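Local coordinates for glycosyl hydrolase, family 8 (Clostridium perfringens, PDB 3REN), which acts as an alpha-amylase, probably cleaving alpha-glucan chains, on an (alpha/alpha)6-barrel of glycosyl hydrolase family 8, at residues V209-K214 with E249-W254; Y39-N44 with E63-M68; K121-A126 with F133-Y138; S145-A150 with K187-I192. All blocks are in the same frame, centred on the assembly; numbering follows the deposited sequence. Where two conformers were deposited one is given.

Interaction 1: residues V209-K214 with E249-W254; sequences VPLYRK and ESSIKW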
# COMPACT_ATOMS: atom_id res chain seq x y z
N VAL A 209 18.60 -15.02 1.61
CA VAL A 209 17.72 -13.93 1.16
C VAL A 209 16.40 -14.10 1.91
O VAL A 209 15.47 -14.77 1.44
CB VAL A 209 17.48 -14.00 -0.37
CG1 VAL A 209 16.58 -12.82 -0.85
CG2 VAL A 209 18.80 -14.05 -1.11
N PRO A 210 16.32 -13.54 3.13
CA PRO A 210 15.17 -13.91 3.94
C PRO A 210 13.96 -13.03 3.64
O PRO A 210 13.35 -12.46 4.55
CB PRO A 210 15.67 -13.70 5.37
CG PRO A 210 16.72 -12.67 5.26
CD PRO A 210 17.29 -12.71 3.86
N LEU A 211 13.65 -12.90 2.37
CA LEU A 211 12.48 -12.15 1.92
C LEU A 211 11.33 -13.15 1.71
O LEU A 211 11.39 -14.27 2.22
CB LEU A 211 12.83 -11.36 0.65
CG LEU A 211 13.97 -10.35 0.87
CD1 LEU A 211 14.31 -9.68 -0.46
CD2 LEU A 211 13.70 -9.31 1.97
N TYR A 212 10.30 -12.77 0.96
CA TYR A 212 9.11 -13.58 0.89
C TYR A 212 8.71 -13.95 -0.50
O TYR A 212 8.93 -13.19 -1.45
CB TYR A 212 7.94 -12.88 1.58
CG TYR A 212 8.11 -12.86 3.05
CD1 TYR A 212 7.86 -13.99 3.80
CD2 TYR A 212 8.63 -11.73 3.69
CE1 TYR A 212 8.05 -14.00 5.17
CE2 TYR A 212 8.78 -11.71 5.08
CZ TYR A 212 8.47 -12.86 5.81
OH TYR A 212 8.62 -12.89 7.18
N ARG A 213 8.09 -15.13 -0.60
CA ARG A 213 7.41 -15.54 -1.83
C ARG A 213 6.34 -14.54 -2.19
O ARG A 213 5.76 -13.89 -1.31
CB ARG A 213 6.74 -16.93 -1.67
CG ARG A 213 7.71 -18.12 -1.66
CD ARG A 213 8.21 -18.43 -3.05
NE ARG A 213 9.49 -19.14 -3.02
CZ ARG A 213 10.33 -19.21 -4.06
NH1 ARG A 213 10.04 -18.62 -5.22
NH2 ARG A 213 11.48 -19.84 -3.92
N LYS A 214 6.09 -14.43 -3.46
CA LYS A 214 5.01 -13.64 -3.99
C LYS A 214 3.56 -14.16 -3.82
O LYS A 214 2.74 -13.44 -3.37
CB LYS A 214 5.26 -13.30 -5.46
CG LYS A 214 4.41 -12.21 -5.93
CD LYS A 214 4.15 -12.13 -7.38
CE LYS A 214 5.38 -12.28 -8.16
N GLU A 249 13.45 -9.51 12.20
CA GLU A 249 14.82 -9.14 12.44
C GLU A 249 15.79 -9.50 11.29
O GLU A 249 16.52 -8.67 10.87
CB GLU A 249 15.31 -9.75 13.77
CG GLU A 249 14.56 -9.28 15.00
CD GLU A 249 15.16 -9.73 16.34
OE1 GLU A 249 15.21 -10.91 16.65
N SER A 250 15.67 -10.68 10.73
CA SER A 250 16.60 -11.11 9.68
C SER A 250 16.34 -10.46 8.33
O SER A 250 17.26 -10.25 7.55
CB SER A 250 16.68 -12.64 9.55
OG SER A 250 15.50 -13.18 8.98
N SER A 251 15.08 -10.15 8.05
CA SER A 251 14.76 -9.52 6.78
C SER A 251 15.21 -8.07 6.77
O SER A 251 15.77 -7.58 5.79
CB SER A 251 13.26 -9.60 6.52
OG SER A 251 12.99 -8.97 5.29
N ILE A 252 14.95 -7.39 7.88
CA ILE A 252 15.33 -6.00 8.03
C ILE A 252 16.86 -5.86 8.00
O ILE A 252 17.38 -4.93 7.40
CB ILE A 252 14.72 -5.38 9.31
CG1 ILE A 252 13.20 -5.29 9.15
CG2 ILE A 252 15.30 -4.00 9.58
CD1 ILE A 252 12.48 -4.81 10.42
N LYS A 253 17.56 -6.76 8.67
CA LYS A 253 19.03 -6.78 8.59
C LYS A 253 19.47 -6.91 7.10
O LYS A 253 20.35 -6.19 6.63
CB LYS A 253 19.55 -7.95 9.44
CG LYS A 253 21.06 -7.94 9.73
CD LYS A 253 21.48 -9.31 10.29
CE LYS A 253 22.99 -9.60 10.07
NZ LYS A 253 23.85 -8.99 11.15
N TRP A 254 18.82 -7.80 6.37
CA TRP A 254 19.15 -8.02 4.95
C TRP A 254 18.98 -6.74 4.16
O TRP A 254 19.87 -6.32 3.42
CB TRP A 254 18.30 -9.14 4.35
CG TRP A 254 18.77 -9.54 2.97
CD1 TRP A 254 19.66 -10.52 2.66
CD2 TRP A 254 18.36 -8.95 1.71
NE1 TRP A 254 19.83 -10.59 1.31
CE2 TRP A 254 19.06 -9.64 0.69
CE3 TRP A 254 17.48 -7.91 1.35
CZ2 TRP A 254 18.92 -9.34 -0.67
CZ3 TRP A 254 17.36 -7.58 -0.04
CH2 TRP A 254 18.07 -8.31 -1.02
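An inverse gamma turn centred on Pro210 presses the loop after helix 188-201 against the first turns of helix 249-262 in this (alpha/alpha)6-barrel. Val209, Pro210 and Leu211 all meet the indole of Trp254. Pro210 gives the closest touch: its CD lies 3.4 Å from Trp254 CD1, and the proline ring crosses the indole at a slant. The adjoining CG reaches the helix backbone, 3.4 Å from Ser250 O. Leu211 CD1 sits over a face of the six-membered ring, 4.1 Å from its centroid and 26° off the normal, a CH-pi contact. The second methyl, CD2, lies 3.4 Å from Ser251 OG in one of the two modelled positions of that serine. Val209 adds CG1 at 4.2 Å from Trp254 CZ2, toward the rim of the ring. Trp254 CG stands opposite the backbone N (chi1 -171°), which carries the indole out alongside the loop. Lys204 NZ donates to Pro210 O, and Ser234 OG on helix 231-243 is bonded to Tyr212 N. Tyr269 in strand 268-270 meets the indole edge-to-face. Helix 231-243 touches both partners, the loop where Leu211 packs on Ser234 and helix 249-262 where Ser251 meets Ile238.

Interaction 2: residues Y39-N44 with E63-M68; sequences YGIYTN and ESEGLM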
# COMPACT_ATOMS: atom_id res chain seq x y z
N TYR A 39 -14.65 13.66 -6.92
CA TYR A 39 -14.54 12.51 -7.80
C TYR A 39 -13.49 11.55 -7.27
O TYR A 39 -13.78 10.36 -7.10
CB TYR A 39 -14.19 12.96 -9.22
CG TYR A 39 -13.86 11.82 -10.18
CD1 TYR A 39 -14.83 10.87 -10.54
CD2 TYR A 39 -12.59 11.72 -10.76
CE1 TYR A 39 -14.53 9.84 -11.45
CE2 TYR A 39 -12.28 10.69 -11.67
CZ TYR A 39 -13.26 9.75 -12.00
OH TYR A 39 -12.96 8.73 -12.87
N GLY A 40 -12.27 12.07 -7.02
CA GLY A 40 -11.21 11.28 -6.39
C GLY A 40 -9.82 11.49 -6.95
O GLY A 40 -9.57 12.42 -7.73
N ILE A 41 -8.91 10.61 -6.56
CA ILE A 41 -7.52 10.71 -7.01
C ILE A 41 -7.32 9.89 -8.30
O ILE A 41 -7.57 8.69 -8.33
CB ILE A 41 -6.57 10.21 -5.92
CG1 ILE A 41 -6.85 11.00 -4.64
CG2 ILE A 41 -5.11 10.23 -6.41
CD1 ILE A 41 -6.31 10.37 -3.39
N TYR A 42 -6.83 10.54 -9.34
CA TYR A 42 -6.60 9.91 -10.62
C TYR A 42 -5.46 8.91 -10.46
O TYR A 42 -4.54 9.15 -9.69
CB TYR A 42 -6.09 10.96 -11.61
CG TYR A 42 -7.05 12.05 -12.03
CD1 TYR A 42 -8.44 11.83 -12.01
CD2 TYR A 42 -6.57 13.27 -12.51
CE1 TYR A 42 -9.33 12.85 -12.43
CE2 TYR A 42 -7.44 14.29 -12.95
CZ TYR A 42 -8.81 14.06 -12.90
OH TYR A 42 -9.65 15.02 -13.34
N THR A 43 -5.51 7.84 -11.23
CA THR A 43 -4.45 6.82 -11.29
C THR A 43 -3.16 7.33 -11.95
O THR A 43 -2.07 7.01 -11.49
CB THR A 43 -4.99 5.60 -12.03
OG1 THR A 43 -6.19 5.18 -11.36
CG2 THR A 43 -3.94 4.46 -12.05
N ASN A 44 -3.31 8.10 -13.02
CA ASN A 44 -2.20 8.75 -13.71
C ASN A 44 -2.46 10.25 -13.94
O ASN A 44 -3.67 10.71 -13.90
CB ASN A 44 -1.97 8.09 -15.07
CG ASN A 44 -1.76 6.61 -14.97
OD1 ASN A 44 -2.57 5.85 -15.45
ND2 ASN A 44 -0.69 6.18 -14.33
N GLU A 63 -7.75 1.60 -4.20
CA GLU A 63 -6.37 1.61 -3.70
C GLU A 63 -5.94 3.04 -3.33
O GLU A 63 -5.46 3.25 -2.22
CB GLU A 63 -5.38 1.01 -4.73
CG GLU A 63 -3.87 1.12 -4.38
CD GLU A 63 -3.01 0.64 -5.58
OE1 GLU A 63 -2.74 1.47 -6.51
OE2 GLU A 63 -2.66 -0.57 -5.61
N SER A 64 -6.08 3.97 -4.28
CA SER A 64 -5.69 5.37 -4.09
C SER A 64 -6.48 6.00 -2.95
O SER A 64 -5.91 6.65 -2.05
CB SER A 64 -5.97 6.18 -5.36
OG SER A 64 -5.26 5.61 -6.44
N GLU A 65 -7.80 5.78 -2.96
CA GLU A 65 -8.66 6.31 -1.91
C GLU A 65 -8.30 5.80 -0.51
O GLU A 65 -8.29 6.59 0.43
CB GLU A 65 -10.13 6.03 -2.23
CG GLU A 65 -10.57 6.77 -3.48
CD GLU A 65 -10.33 8.30 -3.37
OE1 GLU A 65 -10.63 8.88 -2.31
OE2 GLU A 65 -9.83 8.91 -4.33
N GLY A 66 -8.04 4.49 -0.39
CA GLY A 66 -7.65 3.87 0.86
C GLY A 66 -6.35 4.46 1.38
O GLY A 66 -6.23 4.71 2.57
N LEU A 67 -5.38 4.68 0.50
CA LEU A 67 -4.12 5.31 0.88
C LEU A 67 -4.32 6.71 1.45
O LEU A 67 -3.74 7.07 2.46
CB LEU A 67 -3.11 5.32 -0.29
CG LEU A 67 -2.51 3.92 -0.64
CD1 LEU A 67 -1.74 3.91 -2.01
CD2 LEU A 67 -1.62 3.41 0.49
N MSE A 68 -5.18 7.50 0.80
CA MSE A 68 -5.42 8.88 1.20
C MSE A 68 -6.18 8.92 2.54
O MSE A 68 -5.91 9.77 3.37
CB MSE A 68 -6.18 9.63 0.08
CG MSE A 68 -6.48 11.11 0.41
SE MSE A 68 -4.88 12.16 0.96
CE MSE A 68 -4.15 12.60 -0.79
O HOH W 1 -6.64 6.23 -8.73
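Gly40 and Ile41 meet the carboxylate of Glu65 where the first segment passes helix 62-74. Gly40 comes first: its CA lies 3.4 Å from Glu65 OE2, and its backbone conformation, with phi at 140°, by itself calls for glycine. Ile41 N then donates to the same OE2 at 3.0 Å, with an N-H...O angle of 160°, meeting the oxygen nearly along its C-O axis. Glu65 gets there by folding at chi2 (-56°) instead of extending; its other oxygen, OE1, is bonded to His84 ND1 of helix 78-89, so the buried carboxylate is held through both oxygens. The backbone here is the second strand of a small antiparallel hairpin, 35-36 with 40-41, in which Tyr39 and Gly40 form a classic beta bulge opposite Lys36. The side chain of Ile41 points at the helix, and its tip CD1 packs 3.6 Å from CB of selenomethionine Met68, crossing that side chain at about a right angle. CB of Ile41 rests 4.1 Å from Ser64 CB. Ile41 O accepts a hydrogen bond from a water at 2.7 Å, which is also bonded to Ser64 OG at 2.7 Å. Further along, Thr43 OG1 is bonded to that water too, and to Ser59 O.

Interaction 3: residues K121-A126 with F133-Y138; sequences KALLLA and FYYKFY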
# COMPACT_ATOMS: atom_id res chain seq x y z
N LYS A 121 -8.80 -1.00 7.61
CA LYS A 121 -7.79 -0.50 8.53
C LYS A 121 -7.95 1.00 8.77
O LYS A 121 -7.97 1.43 9.91
CB LYS A 121 -6.37 -0.78 8.00
CG LYS A 121 -5.24 -0.37 8.98
CD LYS A 121 -3.86 -0.52 8.28
CE LYS A 121 -2.73 -0.57 9.32
NZ LYS A 121 -1.32 -0.46 8.74
N ALA A 122 -8.11 1.79 7.71
CA ALA A 122 -8.33 3.24 7.84
C ALA A 122 -9.58 3.55 8.66
O ALA A 122 -9.58 4.47 9.50
CB ALA A 122 -8.44 3.89 6.48
N LEU A 123 -10.63 2.79 8.43
CA LEU A 123 -11.90 2.95 9.18
C LEU A 123 -11.77 2.59 10.67
O LEU A 123 -12.26 3.33 11.54
CB LEU A 123 -13.02 2.16 8.52
CG LEU A 123 -13.55 2.76 7.21
CD1 LEU A 123 -14.41 1.73 6.49
CD2 LEU A 123 -14.35 4.05 7.47
N LEU A 124 -11.11 1.48 10.98
CA LEU A 124 -10.90 1.10 12.38
C LEU A 124 -9.96 2.08 13.08
O LEU A 124 -10.22 2.48 14.22
CB LEU A 124 -10.41 -0.34 12.50
CG LEU A 124 -11.42 -1.38 11.99
CD1 LEU A 124 -10.86 -2.83 12.06
CD2 LEU A 124 -12.75 -1.26 12.76
N LEU A 125 -8.88 2.50 12.43
CA LEU A 125 -8.07 3.60 12.97
C LEU A 125 -8.90 4.87 13.21
O LEU A 125 -8.72 5.55 14.21
CB LEU A 125 -6.86 3.90 12.04
CG LEU A 125 -5.85 2.74 11.89
CD1 LEU A 125 -4.73 3.09 10.94
CD2 LEU A 125 -5.30 2.20 13.27
N ALA A 126 -9.78 5.20 12.28
CA ALA A 126 -10.58 6.41 12.39
C ALA A 126 -11.51 6.34 13.60
O ALA A 126 -11.67 7.32 14.36
CB ALA A 126 -11.37 6.65 11.11
N PHE A 133 -18.37 5.50 16.05
CA PHE A 133 -18.78 4.13 15.79
C PHE A 133 -19.12 3.89 14.31
O PHE A 133 -19.03 2.76 13.85
CB PHE A 133 -20.04 3.80 16.59
CG PHE A 133 -21.27 4.43 16.02
CD1 PHE A 133 -22.05 3.75 15.08
CD2 PHE A 133 -21.63 5.74 16.37
CE1 PHE A 133 -23.17 4.37 14.50
CE2 PHE A 133 -22.75 6.37 15.81
CZ PHE A 133 -23.52 5.68 14.88
N TYR A 134 -19.57 4.94 13.59
CA TYR A 134 -20.03 4.80 12.21
C TYR A 134 -18.94 4.16 11.31
O TYR A 134 -19.22 3.21 10.58
CB TYR A 134 -20.49 6.14 11.60
CG TYR A 134 -21.10 5.93 10.25
CD1 TYR A 134 -22.47 5.67 10.11
CD2 TYR A 134 -20.30 5.91 9.10
CE1 TYR A 134 -23.02 5.43 8.85
CE2 TYR A 134 -20.83 5.65 7.86
CZ TYR A 134 -22.17 5.41 7.73
OH TYR A 134 -22.69 5.17 6.48
N TYR A 135 -17.71 4.71 11.40
CA TYR A 135 -16.55 4.13 10.73
C TYR A 135 -16.37 2.63 11.03
O TYR A 135 -16.12 1.84 10.11
CB TYR A 135 -15.28 4.87 11.17
CG TYR A 135 -15.26 6.36 10.86
CD1 TYR A 135 -15.61 6.82 9.60
CD2 TYR A 135 -14.84 7.30 11.82
CE1 TYR A 135 -15.58 8.17 9.31
CE2 TYR A 135 -14.80 8.68 11.52
CZ TYR A 135 -15.17 9.10 10.27
OH TYR A 135 -15.15 10.45 9.93
N LYS A 136 -16.50 2.26 12.31
CA LYS A 136 -16.30 0.89 12.76
C LYS A 136 -17.39 -0.04 12.19
O LYS A 136 -17.09 -1.13 11.70
CB LYS A 136 -16.30 0.83 14.31
CG LYS A 136 -16.04 -0.51 14.94
CD LYS A 136 -16.19 -0.42 16.47
CE LYS A 136 -16.29 -1.80 17.09
NZ LYS A 136 -16.44 -1.72 18.59
N PHE A 137 -18.65 0.40 12.24
CA PHE A 137 -19.76 -0.40 11.73
C PHE A 137 -19.64 -0.60 10.24
O PHE A 137 -19.92 -1.68 9.73
CB PHE A 137 -21.12 0.28 12.02
CG PHE A 137 -21.61 0.08 13.43
CD1 PHE A 137 -20.72 -0.24 14.44
CD2 PHE A 137 -22.96 0.22 13.74
CE1 PHE A 137 -21.18 -0.45 15.75
CE2 PHE A 137 -23.41 0.05 15.05
CZ PHE A 137 -22.51 -0.30 16.05
N TYR A 138 -19.23 0.45 9.55
CA TYR A 138 -19.05 0.36 8.11
C TYR A 138 -17.89 -0.62 7.80
O TYR A 138 -18.04 -1.48 6.93
CB TYR A 138 -18.83 1.74 7.51
CG TYR A 138 -19.18 1.80 6.04
CD1 TYR A 138 -20.42 2.31 5.61
CD2 TYR A 138 -18.26 1.36 5.05
CE1 TYR A 138 -20.74 2.39 4.27
CE2 TYR A 138 -18.60 1.44 3.69
CZ TYR A 138 -19.83 1.94 3.32
OH TYR A 138 -20.19 1.99 1.99
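Leu123 carries much of this helix-to-helix contact, and its side chain can be followed outward from the backbone of helix 113-130. CB starts close to the opposing main chain, 3.5 Å from Tyr135 O. CG keeps beside that carbonyl, and there the branches part. CD2 goes to the tyrosine ring, 3.7 Å from Tyr135 CD1, while CD1 heads for the next turn and comes to 4.1 Å from Tyr138 CD2. The leucine thus fits between two aromatic residues one helical turn apart, crossing Tyr135 at about a right angle and Tyr138 obliquely. In return, Tyr135 CB leans on the leucine's own backbone, 3.4 Å from Leu123 O.

With CG beside the backbone N (chi1 -60°), the Tyr135 ring reaches along helix 113-130 as far as Ala126. That methyl lies over one face of the ring, with CB 4.0 Å from the centroid and 28° off the normal, a CH-pi contact. At the border, Leu124 CD2 touches the aliphatic part of Lys136 at CG, 4.0 Å away, before the extended lysine leads off.

The two segments form an alpha-alpha hairpin: their axes run at 151° and approach to 7.7 Å, close enough for backbone oxygens to meet side-chain carbons. Helix 78-89 covers the aromatic side, where Phe81 and Phe85 meet Tyr135 and Tyr138 edge-to-face and Lys78 NZ bonds Tyr135 OH. Leu124 packs against helix 176-185, and Ala122 and Leu123 against Met69 on helix 62-74.

Interaction 4: residues S145-A150 with K187-I192; sequences SLLKHA and KKWEGI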
# COMPACT_ATOMS: atom_id res chain seq x y z
N SER A 145 -18.40 -9.12 4.53
CA SER A 145 -18.43 -9.42 3.10
C SER A 145 -17.17 -10.12 2.60
O SER A 145 -17.23 -10.96 1.70
CB SER A 145 -18.65 -8.14 2.29
OG SER A 145 -19.90 -7.59 2.63
N LEU A 146 -16.01 -9.75 3.15
CA LEU A 146 -14.76 -10.47 2.83
C LEU A 146 -14.87 -11.91 3.28
O LEU A 146 -14.49 -12.81 2.54
CB LEU A 146 -13.54 -9.85 3.50
CG LEU A 146 -12.74 -8.78 2.80
CD1 LEU A 146 -11.65 -8.31 3.76
CD2 LEU A 146 -12.20 -9.26 1.45
N LEU A 147 -15.39 -12.12 4.49
CA LEU A 147 -15.53 -13.49 5.05
C LEU A 147 -16.50 -14.35 4.24
O LEU A 147 -16.26 -15.55 4.03
CB LEU A 147 -15.97 -13.47 6.50
CG LEU A 147 -14.87 -13.04 7.46
CD1 LEU A 147 -15.45 -12.91 8.84
CD2 LEU A 147 -13.68 -13.99 7.47
N LYS A 148 -17.61 -13.74 3.86
CA LYS A 148 -18.62 -14.37 3.03
C LYS A 148 -18.17 -14.67 1.60
O LYS A 148 -18.60 -15.66 1.02
CB LYS A 148 -19.89 -13.52 3.01
CG LYS A 148 -21.01 -14.09 2.16
N HIS A 149 -17.36 -13.78 1.02
CA HIS A 149 -17.13 -13.85 -0.41
C HIS A 149 -15.71 -14.19 -0.83
O HIS A 149 -15.49 -14.57 -1.99
CB HIS A 149 -17.53 -12.55 -1.09
CG HIS A 149 -18.99 -12.23 -0.98
ND1 HIS A 149 -19.97 -13.07 -1.47
CD2 HIS A 149 -19.63 -11.19 -0.41
CE1 HIS A 149 -21.16 -12.54 -1.22
NE2 HIS A 149 -20.98 -11.40 -0.58
N ALA A 150 -14.76 -14.05 0.08
CA ALA A 150 -13.36 -14.23 -0.30
C ALA A 150 -12.64 -15.30 0.50
O ALA A 150 -11.45 -15.52 0.26
CB ALA A 150 -12.61 -12.94 -0.18
N LYS A 187 -13.74 -12.53 17.43
CA LYS A 187 -12.85 -13.65 17.52
C LYS A 187 -12.77 -14.49 16.26
O LYS A 187 -11.78 -15.08 16.03
CB LYS A 187 -13.07 -14.46 18.79
CG LYS A 187 -13.06 -15.97 18.64
N LYS A 188 -13.78 -14.51 15.43
CA LYS A 188 -13.67 -15.27 14.16
C LYS A 188 -12.43 -14.84 13.35
O LYS A 188 -11.92 -15.62 12.55
CB LYS A 188 -14.92 -15.18 13.28
CG LYS A 188 -15.39 -13.78 12.94
CD LYS A 188 -16.80 -13.81 12.31
CE LYS A 188 -17.37 -12.39 12.32
NZ LYS A 188 -18.58 -12.21 11.46
N TRP A 189 -11.96 -13.61 13.56
CA TRP A 189 -10.79 -13.12 12.81
C TRP A 189 -9.44 -13.64 13.30
O TRP A 189 -8.43 -13.46 12.60
CB TRP A 189 -10.79 -11.61 12.68
CG TRP A 189 -11.76 -11.16 11.61
CD1 TRP A 189 -13.07 -10.81 11.79
CD2 TRP A 189 -11.50 -11.06 10.22
NE1 TRP A 189 -13.64 -10.49 10.57
CE2 TRP A 189 -12.69 -10.62 9.60
CE3 TRP A 189 -10.35 -11.26 9.42
CZ2 TRP A 189 -12.79 -10.41 8.20
CZ3 TRP A 189 -10.45 -11.05 8.04
CH2 TRP A 189 -11.67 -10.62 7.45
N GLU A 190 -9.41 -14.27 14.48
CA GLU A 190 -8.18 -14.89 15.03
C GLU A 190 -7.70 -16.04 14.18
O GLU A 190 -6.49 -16.18 13.93
CB GLU A 190 -8.39 -15.39 16.47
CG GLU A 190 -8.60 -14.25 17.45
CD GLU A 190 -8.79 -14.71 18.89
OE1 GLU A 190 -8.86 -15.95 19.16
OE2 GLU A 190 -8.85 -13.80 19.76
N GLY A 191 -8.65 -16.87 13.74
CA GLY A 191 -8.33 -17.97 12.85
C GLY A 191 -7.78 -17.47 11.52
O GLY A 191 -6.87 -18.08 10.95
N ILE A 192 -8.34 -16.36 11.02
CA ILE A 192 -7.87 -15.80 9.75
C ILE A 192 -6.45 -15.26 9.92
O ILE A 192 -5.60 -15.53 9.07
CB ILE A 192 -8.80 -14.65 9.21
CG1 ILE A 192 -10.24 -15.14 9.04
CG2 ILE A 192 -8.30 -14.17 7.90
CD1 ILE A 192 -10.42 -16.03 7.84
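The short helical segments 145-150 and 188-192 run at 53° to each other with axes no closer than 12.5 Å, so long side chains have to span the space between backbones. Leu147 does most of this. Its isobutyl group runs obliquely across the indole of Trp189: CG is 3.4 Å from Trp189 CZ2, and CD2 stands over a face of the six-membered ring, 4.0 Å from the centroid and 21° off the normal, in a CH-pi contact. CD1 lies beside the pyrrole nitrogen, 3.5 Å from Trp189 NE1. Trp189 meets it halfway, because a chi1 of -78° sets CG beside the backbone N and swings the indole across to the other helix.

Two more residues of the second segment close round the same leucine. Ile192 CD1 touches Leu147 CD2 at 3.9 Å, and the aliphatic chain of Lys188 runs past CD1, with its CD 3.8 Å away. Lys188 NZ is bonded to Asn144 OD1, three residues before Leu147 on helix 133-150. Leu146 CD1 makes a looser touch on Trp189 CH2 at 4.4 Å.

This is plain packing between two helices of the (alpha/alpha)6-barrel. Trp189 also touches Met179, Leu182 and Ser183 of helix 176-185, while Leu146 continues into helix 113-130 through Leu117 and Ile120. The contact therefore ties the C-terminal end of helix 133-150 to the start of helix 188-201, with strand 155-160 beside it at Ala150.

Overall arrangement
All four contacts are largely buried, but at different depths: the centre of interaction 2 lies about 12 Å from the centre of the chain, those of the others about 18 to 21 Å. Interaction 2 also differs in chemistry, adding a carboxylate bond and a bridging water to its apolar packing, whereas interactions 1, 3 and 4 are built on apolar packing with a methyl over an aromatic face. Interactions 3 and 4 share helix 133-150 and have centres about 17 Å apart; the first pairs close, nearly antiparallel neighbours, the second bridges wider-spaced helices. Interactions 2 and 3 approach to about 5 Å between nearest atoms without touching. Interaction 1 lies across the chain's centre from interaction 2.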